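Local structure of uncharacterized protein (4GDZ) at residues L49-V54 against M155-S160; N67-L72 against V80-N85; Q75-V80 against D100-D105; I125-Q130 against P148-N153; A129-T134 against A142-N147. The protein is of unknown function, belongs to the DUF4251 family, and folds as a curled antiparallel beta sheet that binds a magnesium ion. All coordinates share one frame; numbering follows the deposited sequence. Where two conformers were deposited one is given.

Contact 1 of 5, residues L49-V54 against M155-S160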
# COMPACT_ATOMS: atom_id res chain seq x y z
N LEU A 49 -4.32 -20.12 -4.11
CA LEU A 49 -4.58 -18.72 -3.73
C LEU A 49 -5.80 -18.28 -4.55
O LEU A 49 -5.74 -18.22 -5.78
CB LEU A 49 -3.37 -17.85 -4.06
CG LEU A 49 -3.35 -16.37 -3.61
CD1 LEU A 49 -4.26 -15.49 -4.44
CD2 LEU A 49 -3.75 -16.27 -2.17
N GLU A 50 -6.91 -18.02 -3.86
CA GLU A 50 -8.14 -17.54 -4.49
C GLU A 50 -8.21 -16.01 -4.30
O GLU A 50 -8.41 -15.53 -3.17
CB GLU A 50 -9.36 -18.25 -3.85
CG GLU A 50 -9.34 -19.77 -4.04
CD GLU A 50 -10.61 -20.50 -3.63
OE1 GLU A 50 -11.54 -19.88 -3.06
OE2 GLU A 50 -10.69 -21.74 -3.84
N ALA A 51 -8.00 -15.26 -5.38
CA ALA A 51 -7.88 -13.79 -5.30
C ALA A 51 -9.26 -13.14 -5.28
O ALA A 51 -10.18 -13.62 -5.94
CB ALA A 51 -7.06 -13.22 -6.46
N ASN A 52 -9.39 -12.05 -4.53
CA ASN A 52 -10.63 -11.25 -4.53
C ASN A 52 -10.38 -9.78 -4.79
O ASN A 52 -11.33 -9.00 -4.85
CB ASN A 52 -11.47 -11.48 -3.26
CG ASN A 52 -10.71 -11.22 -1.98
OD1 ASN A 52 -9.80 -10.41 -1.94
ND2 ASN A 52 -11.09 -11.91 -0.92
N GLN A 53 -9.13 -9.40 -4.98
CA GLN A 53 -8.85 -8.09 -5.48
C GLN A 53 -7.58 -8.00 -6.24
O GLN A 53 -6.64 -8.77 -6.02
CB GLN A 53 -8.87 -7.03 -4.35
CG GLN A 53 -7.88 -7.24 -3.28
CD GLN A 53 -7.79 -6.09 -2.26
OE1 GLN A 53 -8.75 -5.37 -1.98
NE2 GLN A 53 -6.61 -5.95 -1.69
N VAL A 54 -7.56 -7.00 -7.12
CA VAL A 54 -6.38 -6.58 -7.82
C VAL A 54 -5.89 -5.29 -7.17
O VAL A 54 -6.69 -4.41 -6.75
CB VAL A 54 -6.63 -6.46 -9.35
CG1 VAL A 54 -7.79 -5.53 -9.66
CG2 VAL A 54 -5.36 -5.97 -10.05
N MSE A 155 1.03 -8.22 -12.65
CA MSE A 155 -0.25 -8.03 -11.99
C MSE A 155 -0.10 -8.52 -10.56
O MSE A 155 0.53 -9.55 -10.31
CB MSE A 155 -1.35 -8.83 -12.68
CG MSE A 155 -1.74 -8.28 -14.04
SE MSE A 155 -2.36 -9.68 -15.25
CE MSE A 155 -0.67 -10.72 -15.04
N THR A 156 -0.67 -7.77 -9.62
CA THR A 156 -0.60 -8.09 -8.18
C THR A 156 -2.03 -8.19 -7.66
O THR A 156 -2.83 -7.26 -7.84
CB THR A 156 0.26 -7.06 -7.42
OG1 THR A 156 1.62 -7.13 -7.90
CG2 THR A 156 0.27 -7.33 -5.86
N LEU A 157 -2.33 -9.31 -7.02
CA LEU A 157 -3.64 -9.63 -6.45
C LEU A 157 -3.50 -10.15 -5.04
O LEU A 157 -2.43 -10.58 -4.64
CB LEU A 157 -4.34 -10.70 -7.29
CG LEU A 157 -4.58 -10.25 -8.76
CD1 LEU A 157 -3.44 -10.70 -9.68
CD2 LEU A 157 -5.91 -10.79 -9.24
N SER A 158 -4.59 -10.08 -4.27
CA SER A 158 -4.59 -10.62 -2.93
C SER A 158 -5.83 -11.41 -2.74
O SER A 158 -6.85 -11.19 -3.44
CB SER A 158 -4.44 -9.53 -1.85
OG SER A 158 -5.56 -8.67 -1.79
N GLY A 159 -5.76 -12.33 -1.79
CA GLY A 159 -6.87 -13.19 -1.48
C GLY A 159 -6.53 -14.23 -0.43
O GLY A 159 -5.68 -13.99 0.42
N SER A 160 -7.25 -15.36 -0.44
CA SER A 160 -7.10 -16.39 0.62
C SER A 160 -6.23 -17.54 0.13
O SER A 160 -6.43 -18.02 -0.97
CB SER A 160 -8.46 -16.94 1.04
OG SER A 160 -9.24 -15.92 1.61
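Gln53 and Ser158 rise from the same face of the sheet and meet through their polar groups. Gln53 CG stands in the crowded position between its backbone N and carbonyl carbon (chi1 60°), and the chain beyond it runs extended. NE2 thereby donates to Ser158 OG at 2.9 Å, in a bond bent to 133° at the hydrogen. Ser158 OG also takes the crowded position, and Gln53 CG passes it at 3.1 Å, so the hydroxyl is touched by both the methylene and the amide of one side chain. An alanine in place of Gln53 would remove that amide donor and would probably leave the Ser158 hydroxyl less firmly held. Asn52 and Gln53 share one partner across the strands: Ser158 O accepts from Asn52 N at 2.9 Å and from Gln53 N at 3.3 Å, both in its carbonyl plane. This is a classic beta bulge, and it shifts the antiparallel register by one residue between strands 46-55 and 155-163, whose short segments run at 122° to each other. Val54 and Leu157 point to the other face, where Val54 CB stands 4.3 Å from Leu157 CG. Leu157 CB also leans on the methyl of Ala51, CB to CB, at 3.8 Å. Beyond the bulge, Gly159 lies against Ala51, CA atoms 4.0 Å apart; a side chain on the glycine would run into Glu50 O. Leu49, its CG anti to the backbone N, brings CD2 against Ser160 O at 3.4 Å. Glu50 turns its carboxylate to Ser167 OG, and Asn52 packs on Arg113 of a neighbouring subunit.

Contact 2 of 5, residues N67-L72 against V80-N85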
# COMPACT_ATOMS: atom_id res chain seq x y z
N ASN A 67 -13.38 -17.05 -9.38
CA ASN A 67 -13.49 -18.13 -10.38
C ASN A 67 -12.45 -18.08 -11.52
O ASN A 67 -12.02 -19.12 -12.04
CB ASN A 67 -14.89 -18.17 -11.04
CG ASN A 67 -15.01 -19.31 -12.06
OD1 ASN A 67 -14.80 -20.48 -11.71
ND2 ASN A 67 -15.28 -18.97 -13.33
N THR A 68 -12.03 -16.87 -11.90
CA THR A 68 -11.00 -16.73 -12.94
C THR A 68 -9.81 -15.90 -12.43
O THR A 68 -9.12 -15.28 -13.23
CB THR A 68 -11.60 -16.07 -14.19
OG1 THR A 68 -12.16 -14.79 -13.84
CG2 THR A 68 -12.70 -16.95 -14.81
N ASN A 69 -9.55 -15.92 -11.13
CA ASN A 69 -8.42 -15.21 -10.53
C ASN A 69 -7.82 -16.04 -9.39
O ASN A 69 -8.22 -15.92 -8.21
CB ASN A 69 -8.85 -13.82 -10.06
CG ASN A 69 -9.14 -12.89 -11.21
OD1 ASN A 69 -8.22 -12.38 -11.86
ND2 ASN A 69 -10.43 -12.69 -11.51
N PHE A 70 -6.91 -16.93 -9.75
CA PHE A 70 -6.33 -17.86 -8.81
C PHE A 70 -4.98 -18.40 -9.27
O PHE A 70 -4.63 -18.36 -10.45
CB PHE A 70 -7.29 -19.03 -8.52
CG PHE A 70 -7.53 -19.92 -9.73
CD1 PHE A 70 -6.68 -20.97 -9.99
CD2 PHE A 70 -8.57 -19.66 -10.61
CE1 PHE A 70 -6.87 -21.75 -11.11
CE2 PHE A 70 -8.77 -20.43 -11.73
CZ PHE A 70 -7.90 -21.47 -11.98
N VAL A 71 -4.25 -18.93 -8.29
CA VAL A 71 -3.00 -19.67 -8.52
C VAL A 71 -3.15 -21.00 -7.79
O VAL A 71 -3.35 -21.05 -6.56
CB VAL A 71 -1.75 -18.89 -8.04
CG1 VAL A 71 -0.50 -19.76 -8.26
CG2 VAL A 71 -1.60 -17.55 -8.77
N LEU A 72 -3.08 -22.07 -8.56
CA LEU A 72 -3.22 -23.44 -8.06
C LEU A 72 -1.93 -24.19 -8.29
O LEU A 72 -1.38 -24.18 -9.40
CB LEU A 72 -4.36 -24.15 -8.79
CG LEU A 72 -4.69 -25.59 -8.35
CD1 LEU A 72 -6.17 -25.88 -8.54
CD2 LEU A 72 -3.84 -26.57 -9.12
N VAL A 80 -2.18 -20.91 -13.33
CA VAL A 80 -2.53 -19.55 -12.96
C VAL A 80 -3.52 -19.03 -13.98
O VAL A 80 -3.33 -19.14 -15.19
CB VAL A 80 -1.31 -18.61 -12.80
CG1 VAL A 80 -0.40 -18.64 -14.01
CG2 VAL A 80 -1.79 -17.16 -12.53
N GLN A 81 -4.61 -18.48 -13.46
CA GLN A 81 -5.58 -17.80 -14.29
C GLN A 81 -5.89 -16.45 -13.64
O GLN A 81 -6.24 -16.41 -12.47
CB GLN A 81 -6.86 -18.62 -14.44
CG GLN A 81 -7.89 -17.95 -15.37
CD GLN A 81 -8.96 -18.90 -15.84
OE1 GLN A 81 -9.85 -19.27 -15.07
NE2 GLN A 81 -8.88 -19.33 -17.10
N VAL A 82 -5.77 -15.38 -14.41
CA VAL A 82 -6.12 -14.01 -13.98
C VAL A 82 -6.95 -13.40 -15.09
O VAL A 82 -6.61 -13.54 -16.26
CB VAL A 82 -4.85 -13.15 -13.72
CG1 VAL A 82 -5.25 -11.68 -13.40
CG2 VAL A 82 -4.02 -13.76 -12.58
N ALA A 83 -8.05 -12.75 -14.73
CA ALA A 83 -8.91 -12.07 -15.68
C ALA A 83 -9.78 -11.09 -14.93
O ALA A 83 -10.68 -11.49 -14.18
CB ALA A 83 -9.79 -13.03 -16.51
N PHE A 84 -9.49 -9.81 -15.12
CA PHE A 84 -10.24 -8.73 -14.45
C PHE A 84 -10.60 -7.66 -15.47
O PHE A 84 -9.84 -7.37 -16.41
CB PHE A 84 -9.48 -8.19 -13.23
CG PHE A 84 -8.10 -7.68 -13.53
CD1 PHE A 84 -7.90 -6.34 -13.91
CD2 PHE A 84 -6.99 -8.49 -13.38
CE1 PHE A 84 -6.64 -5.87 -14.14
CE2 PHE A 84 -5.72 -8.03 -13.64
CZ PHE A 84 -5.54 -6.71 -14.04
N ASN A 85 -11.78 -7.12 -15.28
CA ASN A 85 -12.31 -6.12 -16.15
C ASN A 85 -13.07 -5.19 -15.18
O ASN A 85 -14.19 -5.43 -14.86
CB ASN A 85 -13.23 -6.85 -17.18
CG ASN A 85 -14.11 -5.89 -17.94
OD1 ASN A 85 -13.84 -4.72 -17.95
ND2 ASN A 85 -15.13 -6.39 -18.60
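Val80 opens the segment on the same face as Val71, the two side chains lying side by side and pointing the same way. Val80 CG2, anti to its backbone N, meets Val71 CG2 at 3.8 Å. Gln81 pairs with Phe70 as an antiparallel hydrogen-bonded pair of the hairpin 61-74/77-85: Phe70 N donates to Gln81 O at 2.8 Å, nearly along the C=O axis, and Gln81 N returns a bond to Phe70 O. On the face opposite the valines, Gln81 CB sits against the Phe70 ring, 3.8 Å from CE2. Its chain leaves with CG anti to the backbone N (chi1 -178°) and stretches past Thr68, where OE1 comes to 3.7 Å from Thr68 CG2; its NE2 is bonded to Thr98. Val82 turns away, yet its CG1 touches Asn69 OD1 at 3.4 Å. At Ala83 a side chain takes over the backbone pairing. Asn69 OD1 accepts from Ala83 N at 2.9 Å and Asn69 ND2 donates to Ala83 O at 2.9 Å. The nitrogen of Ala83 lies above the carbonyl plane of Asn69, 46° out of it, whereas Ala83 O lies close to the Asn69 amide plane. Phe84 follows with the edge of its ring turned to Asn69 OD1. An alanine in place of Asn69 would remove both amide partners of Ala83 and the ND2 bond to Thr65 O, and would probably loosen the join between the strands here. The buried carboxamide thus imitates a strand neighbour just before the regular strand resumes at Phe70, and its two bonds to Ala83 fix how it is turned.

Contact 3 of 5, residues Q75-V80 against D100-D105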
# COMPACT_ATOMS: atom_id res chain seq x y z
N GLN A 75 1.57 -30.30 -6.49
CA GLN A 75 2.85 -30.99 -6.65
C GLN A 75 3.60 -30.40 -7.86
O GLN A 75 3.86 -29.20 -7.86
CB GLN A 75 2.64 -32.50 -6.59
CG GLN A 75 2.23 -32.85 -5.16
CD GLN A 75 1.82 -34.29 -4.91
OE1 GLN A 75 1.46 -35.05 -5.82
NE2 GLN A 75 1.83 -34.66 -3.65
N GLY A 76 3.94 -31.17 -8.88
CA GLY A 76 4.73 -30.58 -9.98
C GLY A 76 3.92 -29.85 -11.06
O GLY A 76 4.48 -29.40 -12.06
N ARG A 77 2.60 -29.75 -10.87
CA ARG A 77 1.73 -29.12 -11.85
C ARG A 77 1.10 -27.88 -11.23
O ARG A 77 0.83 -27.82 -10.03
CB ARG A 77 0.60 -30.06 -12.32
CG ARG A 77 1.05 -31.42 -12.83
CD ARG A 77 1.70 -31.38 -14.20
NE ARG A 77 0.83 -30.79 -15.22
CZ ARG A 77 1.18 -30.62 -16.50
NH1 ARG A 77 2.37 -31.02 -16.94
NH2 ARG A 77 0.32 -30.06 -17.35
N GLY A 78 0.84 -26.90 -12.07
CA GLY A 78 0.20 -25.70 -11.61
C GLY A 78 -0.54 -25.01 -12.72
O GLY A 78 -0.31 -25.27 -13.92
N THR A 79 -1.43 -24.11 -12.30
CA THR A 79 -2.26 -23.30 -13.17
C THR A 79 -2.42 -21.92 -12.53
O THR A 79 -2.75 -21.79 -11.35
CB THR A 79 -3.68 -23.91 -13.33
OG1 THR A 79 -3.57 -25.25 -13.80
CG2 THR A 79 -4.52 -23.11 -14.34
N VAL A 80 -2.18 -20.91 -13.33
CA VAL A 80 -2.53 -19.55 -12.96
C VAL A 80 -3.52 -19.03 -13.98
O VAL A 80 -3.33 -19.14 -15.19
CB VAL A 80 -1.31 -18.61 -12.80
CG1 VAL A 80 -0.40 -18.64 -14.01
CG2 VAL A 80 -1.79 -17.16 -12.53
N ASP A 100 -1.09 -22.86 -17.88
CA ASP A 100 -1.33 -24.18 -17.30
C ASP A 100 -0.15 -25.05 -17.66
O ASP A 100 0.15 -25.22 -18.84
CB ASP A 100 -2.63 -24.74 -17.90
CG ASP A 100 -3.03 -26.10 -17.31
OD1 ASP A 100 -2.59 -26.40 -16.19
OD2 ASP A 100 -3.81 -26.84 -17.95
N GLY A 101 0.54 -25.61 -16.67
CA GLY A 101 1.69 -26.46 -16.95
C GLY A 101 2.41 -26.97 -15.72
O GLY A 101 1.80 -27.47 -14.78
N THR A 102 3.73 -26.88 -15.74
CA THR A 102 4.56 -27.48 -14.71
C THR A 102 5.14 -26.39 -13.82
O THR A 102 5.34 -25.26 -14.26
CB THR A 102 5.70 -28.30 -15.32
OG1 THR A 102 6.40 -27.45 -16.21
CG2 THR A 102 5.15 -29.57 -16.07
N VAL A 103 5.40 -26.75 -12.57
CA VAL A 103 5.91 -25.82 -11.56
C VAL A 103 7.39 -26.06 -11.38
O VAL A 103 7.81 -27.19 -11.27
CB VAL A 103 5.17 -26.02 -10.22
CG1 VAL A 103 5.81 -25.22 -9.10
CG2 VAL A 103 3.70 -25.63 -10.38
N SER A 104 8.19 -25.00 -11.33
CA SER A 104 9.62 -25.15 -11.18
C SER A 104 10.20 -24.00 -10.38
O SER A 104 9.53 -22.96 -10.15
CB SER A 104 10.30 -25.17 -12.56
OG SER A 104 10.13 -23.93 -13.24
N ASP A 105 11.46 -24.19 -9.97
CA ASP A 105 12.28 -23.14 -9.33
C ASP A 105 11.61 -22.61 -8.07
O ASP A 105 11.54 -21.40 -7.89
CB ASP A 105 12.55 -21.98 -10.30
CG ASP A 105 13.20 -22.45 -11.61
OD1 ASP A 105 14.26 -23.08 -11.53
OD2 ASP A 105 12.63 -22.21 -12.71
O HOH W 1 -1.05 -28.30 -15.06
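Thr79 OG1 donates to Asp100 OD1 at 2.8 Å, the hydroxyl reaching the carboxylate from above its plane, 55° out of it. Thr79 OG1 is anti to the carbonyl carbon and Asp100 CG anti to its backbone N (chi1 -177°), which brings both polar groups out on one face of the sheet. Arg77, one residue before Gly78, reaches the same side. Its chain bends at chi2 and chi3 and folds back so that one face of the guanidinium lies over Gly101 O, toward the rim of the group, while NH1 approaches Thr102 CG2 to 3.3 Å. A water joins the two ends: it lies 2.7 Å from Asp100 OD1 and can donate to it or to Gly101 O, and it takes a weak bond from Arg77 NE. Arg77 and Asp100 do not touch, so their opposite charges probably act at a distance and through this water. Behind these groups the main chains hold the register. Gly78 N donates to Gly101 O at 2.9 Å, and Gly101 N to Gly78 O in an almost straight bond of 176°. Past the corner, Val103 N donates to Gly76 O, and Val103 CG2 presses on the bare backbone at 3.5 Å from Arg77 C. A side chain on Gly78 would collide with that methyl. Strands 94-100 and 102-110, outermost in strand order within this chain, meet end to end at the corner of Gly101. Strand 77-85 pairs with both, which brings the two ends of the sheet together. Strand 116-123 flanks 102-110, Val103 packing on Phe120, while Val80 reaches Ile122.

Contact 4 of 5, residues I125-Q130 against P148-N153. With MG (magnesium ion), chain B.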
# COMPACT_ATOMS: atom_id res chain seq x y z
N ILE A 125 3.00 -24.06 -22.64
CA ILE A 125 3.51 -24.23 -24.00
C ILE A 125 3.61 -22.85 -24.66
O ILE A 125 2.59 -22.22 -24.97
CB ILE A 125 2.63 -25.19 -24.81
CG1 ILE A 125 2.61 -26.56 -24.11
CG2 ILE A 125 3.19 -25.34 -26.23
CD1 ILE A 125 1.65 -27.55 -24.72
N GLY A 126 4.85 -22.39 -24.83
CA GLY A 126 5.15 -21.08 -25.41
C GLY A 126 4.89 -19.88 -24.51
O GLY A 126 4.93 -18.75 -24.98
N ILE A 127 4.60 -20.10 -23.24
CA ILE A 127 4.22 -19.03 -22.32
C ILE A 127 4.59 -19.52 -20.92
O ILE A 127 4.45 -20.70 -20.60
CB ILE A 127 2.68 -18.65 -22.41
CG1 ILE A 127 2.35 -17.44 -21.49
CG2 ILE A 127 1.73 -19.82 -22.10
CD1 ILE A 127 0.94 -16.88 -21.69
N SER A 128 5.03 -18.60 -20.07
CA SER A 128 5.29 -18.93 -18.66
C SER A 128 4.98 -17.72 -17.80
O SER A 128 4.79 -16.62 -18.31
CB SER A 128 6.74 -19.37 -18.48
OG SER A 128 7.62 -18.30 -18.80
N ALA A 129 4.92 -17.93 -16.50
CA ALA A 129 4.72 -16.82 -15.57
C ALA A 129 5.58 -17.07 -14.34
O ALA A 129 5.62 -18.19 -13.82
CB ALA A 129 3.25 -16.66 -15.15
N GLN A 130 6.27 -16.03 -13.89
CA GLN A 130 6.98 -16.02 -12.61
C GLN A 130 6.08 -15.45 -11.50
O GLN A 130 5.42 -14.42 -11.68
CB GLN A 130 8.26 -15.23 -12.74
CG GLN A 130 9.09 -15.31 -11.46
CD GLN A 130 10.47 -14.79 -11.72
OE1 GLN A 130 10.65 -13.62 -12.04
NE2 GLN A 130 11.45 -15.67 -11.63
N PRO A 148 4.08 -12.52 -16.44
CA PRO A 148 4.15 -13.38 -17.64
C PRO A 148 5.41 -13.11 -18.45
O PRO A 148 5.95 -12.03 -18.38
CB PRO A 148 2.90 -12.95 -18.45
CG PRO A 148 1.97 -12.41 -17.41
CD PRO A 148 2.87 -11.66 -16.49
N ASN A 149 5.87 -14.09 -19.21
CA ASN A 149 7.17 -13.94 -19.87
C ASN A 149 7.16 -12.99 -21.07
O ASN A 149 8.22 -12.56 -21.50
CB ASN A 149 7.70 -15.29 -20.36
CG ASN A 149 6.92 -15.79 -21.56
OD1 ASN A 149 5.72 -16.02 -21.48
ND2 ASN A 149 7.57 -15.85 -22.70
N PHE A 150 5.99 -12.65 -21.62
CA PHE A 150 5.96 -11.95 -22.92
C PHE A 150 6.17 -10.44 -22.85
O PHE A 150 6.45 -9.82 -23.87
CB PHE A 150 4.68 -12.30 -23.72
CG PHE A 150 3.40 -12.11 -22.96
CD1 PHE A 150 2.86 -10.84 -22.79
CD2 PHE A 150 2.73 -13.20 -22.43
CE1 PHE A 150 1.66 -10.65 -22.10
CE2 PHE A 150 1.55 -13.02 -21.72
CZ PHE A 150 1.03 -11.75 -21.54
N ASN A 151 5.97 -9.83 -21.70
CA ASN A 151 6.38 -8.44 -21.55
C ASN A 151 6.73 -8.18 -20.10
O ASN A 151 6.59 -9.08 -19.27
CB ASN A 151 5.33 -7.45 -22.12
CG ASN A 151 4.00 -7.48 -21.38
OD1 ASN A 151 3.96 -7.53 -20.18
ND2 ASN A 151 2.90 -7.38 -22.13
N SER A 152 7.20 -6.98 -19.79
CA SER A 152 7.75 -6.66 -18.47
C SER A 152 6.66 -6.31 -17.43
O SER A 152 6.96 -6.21 -16.24
CB SER A 152 8.75 -5.49 -18.60
OG SER A 152 7.98 -4.32 -18.83
N ASN A 153 5.42 -6.12 -17.88
CA ASN A 153 4.33 -5.83 -16.98
C ASN A 153 3.99 -7.01 -16.03
O ASN A 153 4.33 -8.17 -16.28
CB ASN A 153 3.10 -5.39 -17.77
CG ASN A 153 3.42 -4.25 -18.75
OD1 ASN A 153 4.23 -3.37 -18.45
ND2 ASN A 153 2.81 -4.29 -19.91
MG MG B . 5.43 -9.77 -17.54
O HOH W 2 4.76 -16.07 -24.31
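Asn149 has CG between its backbone N and carbonyl carbon, the crowded position (chi1 72°), and this swings the carboxamide back over strand 128-135. OD1 then accepts from Ser128 N at 3.0 Å, in a bond straight at the hydrogen (164°) although the nitrogen stands well above the carbonyl plane. Asn149 N donates in turn to Ser128 O at 2.9 Å, so one residue serves both backbone groups of Ser128. Ser128 OG, likewise in the crowded position, rests against Asn149 CB. Ile127, with CG1 anti to the backbone N, runs alongside Phe150 and sets CD1 at the ring edge, 3.9 Å from CE2. A water donates to Asn149 OD1 and to Gly126 O, so that OD1 is gripped from two sides. Ala129 and Pro148 form the last antiparallel pair, a non-hydrogen-bonded one, and beyond it the chain turns into the metal loop. There magnesium is bound by three carbonyl oxygens: Pro148 O at 2.5 Å, Asn151 O at 2.2 Å and Asn153 O at 2.3 Å. Asn147 OD1 adds a fourth ligand, and a weak bond runs from Asn153 N to Asn151 OD1 within the loop. The ion is thus held by neutral oxygens, whose carbonyls it would probably polarise. Pro148 O is a metal ligand while the next residue, Asn149, is fastened to Ser128, so the same short turn is tied to the ion and to the strand.

Contact 5 of 5, residues A129-T134 against A142-N147. With MG (magnesium ion), chain B.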
# COMPACT_ATOMS: atom_id res chain seq x y z
N ALA A 129 4.92 -17.93 -16.50
CA ALA A 129 4.72 -16.82 -15.57
C ALA A 129 5.58 -17.07 -14.34
O ALA A 129 5.62 -18.19 -13.82
CB ALA A 129 3.25 -16.66 -15.15
N GLN A 130 6.27 -16.03 -13.89
CA GLN A 130 6.98 -16.02 -12.61
C GLN A 130 6.08 -15.45 -11.50
O GLN A 130 5.42 -14.42 -11.68
CB GLN A 130 8.26 -15.23 -12.74
CG GLN A 130 9.09 -15.31 -11.46
CD GLN A 130 10.47 -14.79 -11.72
OE1 GLN A 130 10.65 -13.62 -12.04
NE2 GLN A 130 11.45 -15.67 -11.63
N ILE A 131 6.02 -16.17 -10.39
CA ILE A 131 5.06 -15.93 -9.31
C ILE A 131 5.83 -15.61 -8.01
O ILE A 131 6.76 -16.33 -7.67
CB ILE A 131 4.22 -17.20 -9.02
CG1 ILE A 131 3.70 -17.85 -10.34
CG2 ILE A 131 3.10 -16.88 -8.04
CD1 ILE A 131 2.74 -16.99 -11.14
N PHE A 132 5.41 -14.58 -7.30
CA PHE A 132 5.95 -14.24 -5.98
C PHE A 132 4.76 -14.12 -5.03
O PHE A 132 3.84 -13.37 -5.28
CB PHE A 132 6.75 -12.94 -6.01
CG PHE A 132 7.28 -12.50 -4.64
CD1 PHE A 132 8.20 -13.28 -3.95
CD2 PHE A 132 6.78 -11.36 -4.03
CE1 PHE A 132 8.66 -12.91 -2.69
CE2 PHE A 132 7.26 -10.97 -2.79
CZ PHE A 132 8.19 -11.75 -2.11
N LEU A 133 4.81 -14.87 -3.94
CA LEU A 133 3.69 -14.98 -3.00
C LEU A 133 4.19 -14.70 -1.59
O LEU A 133 5.24 -15.20 -1.18
CB LEU A 133 3.10 -16.40 -3.12
CG LEU A 133 1.97 -16.90 -2.21
CD1 LEU A 133 1.46 -18.22 -2.77
CD2 LEU A 133 2.46 -17.10 -0.79
N THR A 134 3.42 -13.89 -0.85
CA THR A 134 3.76 -13.54 0.52
C THR A 134 2.56 -13.83 1.42
O THR A 134 1.41 -13.62 1.02
CB THR A 134 4.17 -12.07 0.68
OG1 THR A 134 3.07 -11.25 0.25
CG2 THR A 134 5.43 -11.77 -0.13
N ALA A 142 -2.99 -13.68 1.54
CA ALA A 142 -1.72 -13.70 0.84
C ALA A 142 -1.83 -12.77 -0.34
O ALA A 142 -2.92 -12.54 -0.86
CB ALA A 142 -1.39 -15.11 0.38
N THR A 143 -0.69 -12.26 -0.76
CA THR A 143 -0.57 -11.39 -1.90
C THR A 143 0.33 -12.06 -2.91
O THR A 143 1.37 -12.66 -2.55
CB THR A 143 0.02 -10.03 -1.45
OG1 THR A 143 -0.86 -9.51 -0.45
CG2 THR A 143 0.16 -9.04 -2.62
N VAL A 144 -0.06 -12.00 -4.18
CA VAL A 144 0.70 -12.67 -5.22
C VAL A 144 0.96 -11.67 -6.34
O VAL A 144 0.08 -10.90 -6.71
CB VAL A 144 -0.06 -13.94 -5.70
CG1 VAL A 144 -1.41 -13.61 -6.40
CG2 VAL A 144 0.79 -14.75 -6.65
N THR A 145 2.18 -11.70 -6.89
CA THR A 145 2.53 -10.99 -8.11
C THR A 145 2.83 -11.98 -9.19
O THR A 145 3.62 -12.93 -8.98
CB THR A 145 3.77 -10.07 -7.85
OG1 THR A 145 3.40 -9.16 -6.80
CG2 THR A 145 4.22 -9.27 -9.13
N ILE A 146 2.22 -11.76 -10.35
CA ILE A 146 2.30 -12.62 -11.51
C ILE A 146 2.95 -11.86 -12.64
O ILE A 146 2.47 -10.79 -13.08
CB ILE A 146 0.88 -13.14 -11.91
CG1 ILE A 146 0.25 -13.91 -10.72
CG2 ILE A 146 0.93 -14.03 -13.16
CD1 ILE A 146 -1.25 -13.78 -10.60
N ASN A 147 4.03 -12.44 -13.16
CA ASN A 147 4.83 -11.82 -14.20
C ASN A 147 4.94 -12.73 -15.42
O ASN A 147 5.82 -13.60 -15.45
CB ASN A 147 6.23 -11.47 -13.61
CG ASN A 147 7.13 -10.75 -14.60
OD1 ASN A 147 6.74 -10.42 -15.71
ND2 ASN A 147 8.37 -10.52 -14.19
MG MG B . 5.43 -9.77 -17.54
O HOH W 3 8.79 -11.58 -11.42
O HOH W 4 0.96 -10.50 2.08
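Ile131 and Val144 point the same way from one face of the hairpin, and both turn CG2 anti to the backbone N. Their CG2 methyls meet at 3.4 Å, closer than usual van der Waals contact. Ile131 CG1 stands beside the backbone N (chi1 -46°), and the chain then folds so that CD1 lies 4.0 Å from Ile146 CG1. Ile146 CG2, anti to its own backbone N, touches the methyl of Ala129 at 4.0 Å, which continues this apolar row. The opposite face carries Gln130, Phe132, Thr134, Thr143, Thr145 and Asn147. Thr134 OG1 occupies the crowded position (chi1 59°), while Thr143 OG1 is anti to the carbonyl carbon; the two side chains run side by side, with Thr134 OG1 at 3.7 Å from Thr143 CB. At the other end Asn147 CG is anti to the backbone N (chi1 -177°), which sends OD1 out to the magnesium ion at 2.4 Å. Its ND2 donates to a water that in turn donates to Gln130 OE1, which probably helps to steady the amide of this metal ligand. The backbones are paired in regular antiparallel fashion; Phe132 and Thr145, for example, exchange two bonds, with Thr145 N to Phe132 O at 2.9 Å. Strand 116-123 borders 128-135 and strand 155-163 borders 141-148, while Ile146 packs inward on Val80 and Val82 of strand 77-85. A second subunit covers the other face: its Tyr88 meets Phe132 edge-to-face, and its Gln60 bonds to Thr134 OG1 and Thr145 OG1. Thr145 OG1 is also hydrogen-bonded to Thr156 OG1 of strand 155-163.

Contacts 2, 1 and 5 follow one another across one curled sheet. Leu49 N to Val71 O (2.8 Å) binds contact 1 to contact 2, and Leu157 O to Val144 N (2.8 Å) binds it to contact 5. Contacts 2 and 5 meet across the interior, Val82 CG2 lying 3.4 Å from Ile146 CD1, with their centres about 12 Å apart. Contact 3 shares Val80 with contact 2 and follows strand 77-85 back to its start, where it pairs with the corner at Gly101. Contacts 4 and 5 share Ala129 and Gln130 and complete one magnesium site. Contact 1 stands farther off, the Thr156 side chain about 11 Å from the ion, though Met155, here selenomethionine, packs on Pro148.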